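Local atomic coordinates of microcompartments protein (Halothece sp. PCC 7418, PDB entry 5VGU), a protein that assembles into hexamers that probably tile the beta-carboxysome shell, as the CcmK4 member of the bacterial microcompartment family. Residues 9-23 / 56-68. Residues are numbered along the deposited sequence; the frame is centred on the assembly and turned at random.
Sequences LETKGFPGVLAAADA and TAMDAGIHAVDKA
L9, on strand 5-12, sends its side chain up under helix 51-65. Its CG stands anti to the backbone N (chi1 178°), and CD1 meets M58 SD at 3.9 Å. The same methyl lies against the helix backbone, 4.0 Å from I62 N, and also touches I62 CG1. The M58 chain folds over so that its sulfur comes to this methyl. Two residues on, T11 turns CG2 to V65 CG2, 3.8 Å away. Its hydroxyl serves its own turn instead: OG1 donates a hydrogen bond to G13 O, nearly in line with its C=O.

Helix 14-27 then runs back beside helix 51-65. The axes of helical parts 14-23 and 56-65 come within 7.5 Å, with 146° between their directions. At the start, G16 CA takes the methyl of A68. A19 O lies 3.5 Å from A64 CB. A20 and G61 bring their CA atoms to 4.0 Å, and A20 CB sits 3.5 Å from G61 O. A20 CB also touches V65 CG2, which T11 meets too. A23 CB closes the row on A64 CB, at 3.5 Å, and on A60.

This is the helix pair of the BMC fold, lying on one face of its antiparallel sheet. No hydrogen bond crosses between the segments. Small residues let the helices come close, and cohesion rests on van der Waals packing and burial of apolar groups, methyl on methyl as well as methyl on backbone.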
loop_
_atom_site.group_PDB
_atom_site.type_symbol
_atom_site.label_atom_id
_atom_site.label_comp_id
_atom_site.label_asym_id
_atom_site.label_seq_id
_atom_site.Cartn_x
_atom_site.Cartn_y
_atom_site.Cartn_z
ATOM N N LEU A 9 10.197 8.103 -15.641
ATOM C CA LEU A 9 8.907 8.641 -16.036
ATOM C C LEU A 9 7.829 7.947 -15.219
ATOM O O LEU A 9 7.867 6.727 -15.042
ATOM C CB LEU A 9 8.701 8.440 -17.548
ATOM C CG LEU A 9 7.389 8.892 -18.176
ATOM C CD1 LEU A 9 7.638 9.280 -19.615
ATOM C CD2 LEU A 9 6.345 7.789 -18.100
ATOM N N GLU A 10 6.843 8.718 -14.764
ATOM C CA GLU A 10 5.803 8.206 -13.889
ATOM C C GLU A 10 4.442 8.635 -14.415
ATOM O O GLU A 10 4.238 9.818 -14.717
ATOM C CB GLU A 10 6.044 8.713 -12.447
ATOM C CG GLU A 10 5.126 8.189 -11.375
ATOM C CD GLU A 10 5.602 8.588 -9.978
ATOM O OE1 GLU A 10 6.792 8.362 -9.673
ATOM O OE2 GLU A 10 4.773 9.111 -9.198
ATOM N N THR A 11 3.515 7.673 -14.529
ATOM C CA THR A 11 2.172 7.924 -15.038
ATOM C C THR A 11 1.119 7.602 -13.988
ATOM O O THR A 11 1.339 6.824 -13.059
ATOM C CB THR A 11 1.863 7.087 -16.290
ATOM O OG1 THR A 11 1.879 5.686 -15.966
ATOM C CG2 THR A 11 2.874 7.340 -17.403
ATOM N N LYS A 12 -0.057 8.187 -14.175
ATOM C CA LYS A 12 -1.257 7.710 -13.508
ATOM C C LYS A 12 -1.806 6.552 -14.332
ATOM O O LYS A 12 -2.169 6.736 -15.500
ATOM C CB LYS A 12 -2.281 8.837 -13.382
ATOM C CG LYS A 12 -3.499 8.493 -12.515
ATOM C CD LYS A 12 -3.133 8.417 -11.041
ATOM C CE LYS A 12 -4.364 8.552 -10.165
ATOM N NZ LYS A 12 -3.990 8.846 -8.749
ATOM N N GLY A 13 -1.848 5.366 -13.734
ATOM C CA GLY A 13 -2.336 4.169 -14.403
ATOM C C GLY A 13 -1.218 3.390 -15.065
ATOM O O GLY A 13 -0.220 3.942 -15.534
ATOM N N PHE A 14 -1.407 2.066 -15.122
ATOM C CA PHE A 14 -0.408 1.176 -15.684
ATOM C C PHE A 14 -0.380 1.256 -17.211
ATOM O O PHE A 14 0.709 1.271 -17.800
ATOM C CB PHE A 14 -0.664 -0.258 -15.204
ATOM C CG PHE A 14 0.294 -1.256 -15.777
ATOM C CD1 PHE A 14 1.552 -1.432 -15.230
ATOM C CD2 PHE A 14 -0.042 -1.971 -16.920
ATOM C CE1 PHE A 14 2.452 -2.338 -15.802
ATOM C CE2 PHE A 14 0.841 -2.876 -17.477
ATOM C CZ PHE A 14 2.082 -3.060 -16.920
ATOM N N PRO A 15 -1.538 1.317 -17.891
ATOM C CA PRO A 15 -1.501 1.378 -19.363
ATOM C C PRO A 15 -0.617 2.503 -19.894
ATOM O O PRO A 15 0.127 2.295 -20.864
ATOM C CB PRO A 15 -2.994 1.543 -19.730
ATOM C CG PRO A 15 -3.723 0.801 -18.612
ATOM C CD PRO A 15 -2.917 1.203 -17.381
ATOM N N GLY A 16 -0.628 3.674 -19.251
ATOM C CA GLY A 16 0.235 4.756 -19.700
ATOM C C GLY A 16 1.708 4.406 -19.613
ATOM O O GLY A 16 2.497 4.788 -20.478
ATOM N N VAL A 17 2.110 3.701 -18.551
ATOM C CA VAL A 17 3.523 3.360 -18.383
ATOM C C VAL A 17 3.925 2.262 -19.357
ATOM O O VAL A 17 5.068 2.229 -19.840
ATOM C CB VAL A 17 3.783 2.995 -16.894
ATOM C CG1 VAL A 17 3.897 1.484 -16.657
ATOM C CG2 VAL A 17 4.989 3.736 -16.374
ATOM N N LEU A 18 2.992 1.367 -19.688
ATOM C CA LEU A 18 3.244 0.362 -20.716
ATOM C C LEU A 18 3.478 1.029 -22.071
ATOM O O LEU A 18 4.450 0.721 -22.775
ATOM C CB LEU A 18 2.063 -0.614 -20.776
ATOM C CG LEU A 18 1.988 -1.631 -21.915
ATOM C CD1 LEU A 18 3.225 -2.510 -21.932
ATOM C CD2 LEU A 18 0.738 -2.522 -21.809
ATOM N N ALA A 19 2.617 1.983 -22.425
ATOM C CA ALA A 19 2.787 2.732 -23.671
ATOM C C ALA A 19 4.116 3.478 -23.706
ATOM O O ALA A 19 4.823 3.466 -24.726
ATOM C CB ALA A 19 1.624 3.703 -23.854
ATOM N N ALA A 20 4.461 4.173 -22.612
ATOM C CA ALA A 20 5.698 4.944 -22.587
ATOM C C ALA A 20 6.923 4.040 -22.685
ATOM O O ALA A 20 7.878 4.355 -23.404
ATOM C CB ALA A 20 5.774 5.805 -21.315
ATOM N N ALA A 21 6.925 2.921 -21.946
ATOM C CA ALA A 21 8.081 2.026 -21.952
ATOM C C ALA A 21 8.347 1.484 -23.346
ATOM O O ALA A 21 9.497 1.425 -23.795
ATOM C CB ALA A 21 7.855 0.860 -20.981
ATOM N N ASP A 22 7.291 1.062 -24.037
ATOM C CA ASP A 22 7.459 0.506 -25.374
ATOM C C ASP A 22 8.000 1.558 -26.342
ATOM O O ASP A 22 8.900 1.275 -27.137
ATOM C CB ASP A 22 6.136 -0.066 -25.860
ATOM C CG ASP A 22 6.287 -0.900 -27.102
ATOM O OD1 ASP A 22 6.945 -1.968 -27.053
ATOM O OD2 ASP A 22 5.756 -0.447 -28.132
ATOM N N ALA A 23 7.482 2.782 -26.278
ATOM C CA ALA A 23 7.994 3.837 -27.153
ATOM C C ALA A 23 9.454 4.143 -26.858
ATOM O O ALA A 23 10.254 4.355 -27.778
ATOM C CB ALA A 23 7.136 5.093 -27.021
ATOM N N THR A 56 16.235 11.114 -26.394
ATOM C CA THR A 56 15.359 10.728 -27.496
ATOM C C THR A 56 14.267 9.778 -27.022
ATOM O O THR A 56 13.096 9.918 -27.406
ATOM C CB THR A 56 16.185 10.079 -28.601
ATOM O OG1 THR A 56 17.137 11.031 -29.079
ATOM C CG2 THR A 56 15.310 9.610 -29.740
ATOM N N ALA A 57 14.645 8.770 -26.231
ATOM C CA ALA A 57 13.651 7.836 -25.699
ATOM C C ALA A 57 12.626 8.548 -24.822
ATOM O O ALA A 57 11.421 8.259 -24.898
ATOM C CB ALA A 57 14.340 6.721 -24.917
ATOM N N MET A 58 13.083 9.465 -23.965
ATOM C CA MET A 58 12.158 10.140 -23.062
ATOM C C MET A 58 11.112 10.942 -23.837
ATOM O O MET A 58 9.932 10.943 -23.482
ATOM C CB MET A 58 12.938 11.049 -22.103
ATOM C CG MET A 58 12.089 11.779 -21.079
ATOM S SD MET A 58 11.253 10.660 -19.921
ATOM C CE MET A 58 12.627 9.639 -19.362
ATOM N N ASP A 59 11.530 11.654 -24.883
ATOM C CA ASP A 59 10.565 12.403 -25.686
ATOM C C ASP A 59 9.514 11.475 -26.277
ATOM O O ASP A 59 8.322 11.785 -26.262
ATOM C CB ASP A 59 11.266 13.193 -26.803
ATOM C CG ASP A 59 12.030 14.385 -26.286
ATOM O OD1 ASP A 59 11.746 14.850 -25.157
ATOM O OD2 ASP A 59 12.895 14.889 -27.033
ATOM N N ALA A 60 9.941 10.334 -26.811
ATOM C CA ALA A 60 8.991 9.383 -27.372
ATOM C C ALA A 60 8.061 8.833 -26.291
ATOM O O ALA A 60 6.860 8.644 -26.529
ATOM C CB ALA A 60 9.742 8.250 -28.065
ATOM N N GLY A 61 8.607 8.553 -25.103
ATOM C CA GLY A 61 7.783 8.054 -24.014
ATOM C C GLY A 61 6.744 9.061 -23.554
ATOM O O GLY A 61 5.590 8.710 -23.294
ATOM N N ILE A 62 7.140 10.322 -23.440
ATOM C CA ILE A 62 6.207 11.378 -23.051
ATOM C C ILE A 62 5.057 11.456 -24.045
ATOM O O ILE A 62 3.882 11.536 -23.670
ATOM C CB ILE A 62 6.958 12.721 -22.928
ATOM C CG1 ILE A 62 7.834 12.725 -21.668
ATOM C CG2 ILE A 62 5.993 13.913 -22.951
ATOM C CD1 ILE A 62 8.816 13.847 -21.631
ATOM N N HIS A 63 5.379 11.442 -25.337
ATOM C CA HIS A 63 4.327 11.511 -26.343
ATOM C C HIS A 63 3.468 10.258 -26.360
ATOM O O HIS A 63 2.270 10.349 -26.636
ATOM C CB HIS A 63 4.956 11.800 -27.702
ATOM C CG HIS A 63 5.411 13.222 -27.824
ATOM N ND1 HIS A 63 6.592 13.672 -27.269
ATOM C CD2 HIS A 63 4.816 14.306 -28.373
ATOM C CE1 HIS A 63 6.717 14.967 -27.496
ATOM N NE2 HIS A 63 5.655 15.375 -28.168
ATOM N N ALA A 64 4.032 9.092 -26.026
ATOM C CA ALA A 64 3.244 7.865 -26.048
ATOM C C ALA A 64 2.209 7.828 -24.934
ATOM O O ALA A 64 1.195 7.127 -25.063
ATOM C CB ALA A 64 4.139 6.634 -25.935
ATOM N N VAL A 65 2.440 8.541 -23.824
ATOM C CA VAL A 65 1.468 8.481 -22.738
ATOM C C VAL A 65 0.092 8.936 -23.226
ATOM O O VAL A 65 -0.937 8.387 -22.817
ATOM C CB VAL A 65 1.935 9.302 -21.523
ATOM C CG1 VAL A 65 0.844 9.333 -20.485
ATOM C CG2 VAL A 65 3.220 8.713 -20.914
ATOM N N ASP A 66 0.049 9.947 -24.100
ATOM C CA ASP A 66 -1.228 10.450 -24.611
ATOM C C ASP A 66 -1.952 9.443 -25.495
ATOM O O ASP A 66 -3.151 9.606 -25.746
ATOM C CB ASP A 66 -1.014 11.746 -25.382
ATOM C CG ASP A 66 -0.269 12.777 -24.574
ATOM O OD1 ASP A 66 -0.597 12.952 -23.379
ATOM O OD2 ASP A 66 0.645 13.415 -25.131
ATOM N N LYS A 67 -1.261 8.423 -25.994
ATOM C CA LYS A 67 -1.916 7.388 -26.773
ATOM C C LYS A 67 -2.673 6.387 -25.906
ATOM O O LYS A 67 -3.441 5.586 -26.450
ATOM C CB LYS A 67 -0.888 6.661 -27.644
ATOM C CG LYS A 67 -0.034 7.606 -28.514
ATOM C CD LYS A 67 -0.883 8.576 -29.344
ATOM C CE LYS A 67 -0.021 9.452 -30.255
ATOM N NZ LYS A 67 0.742 8.658 -31.267
ATOM N N ALA A 68 -2.479 6.395 -24.582
ATOM C CA ALA A 68 -3.229 5.516 -23.695
ATOM C C ALA A 68 -4.428 6.295 -23.169
ATOM O O ALA A 68 -4.257 7.301 -22.466
ATOM C CB ALA A 68 -2.363 5.012 -22.536
#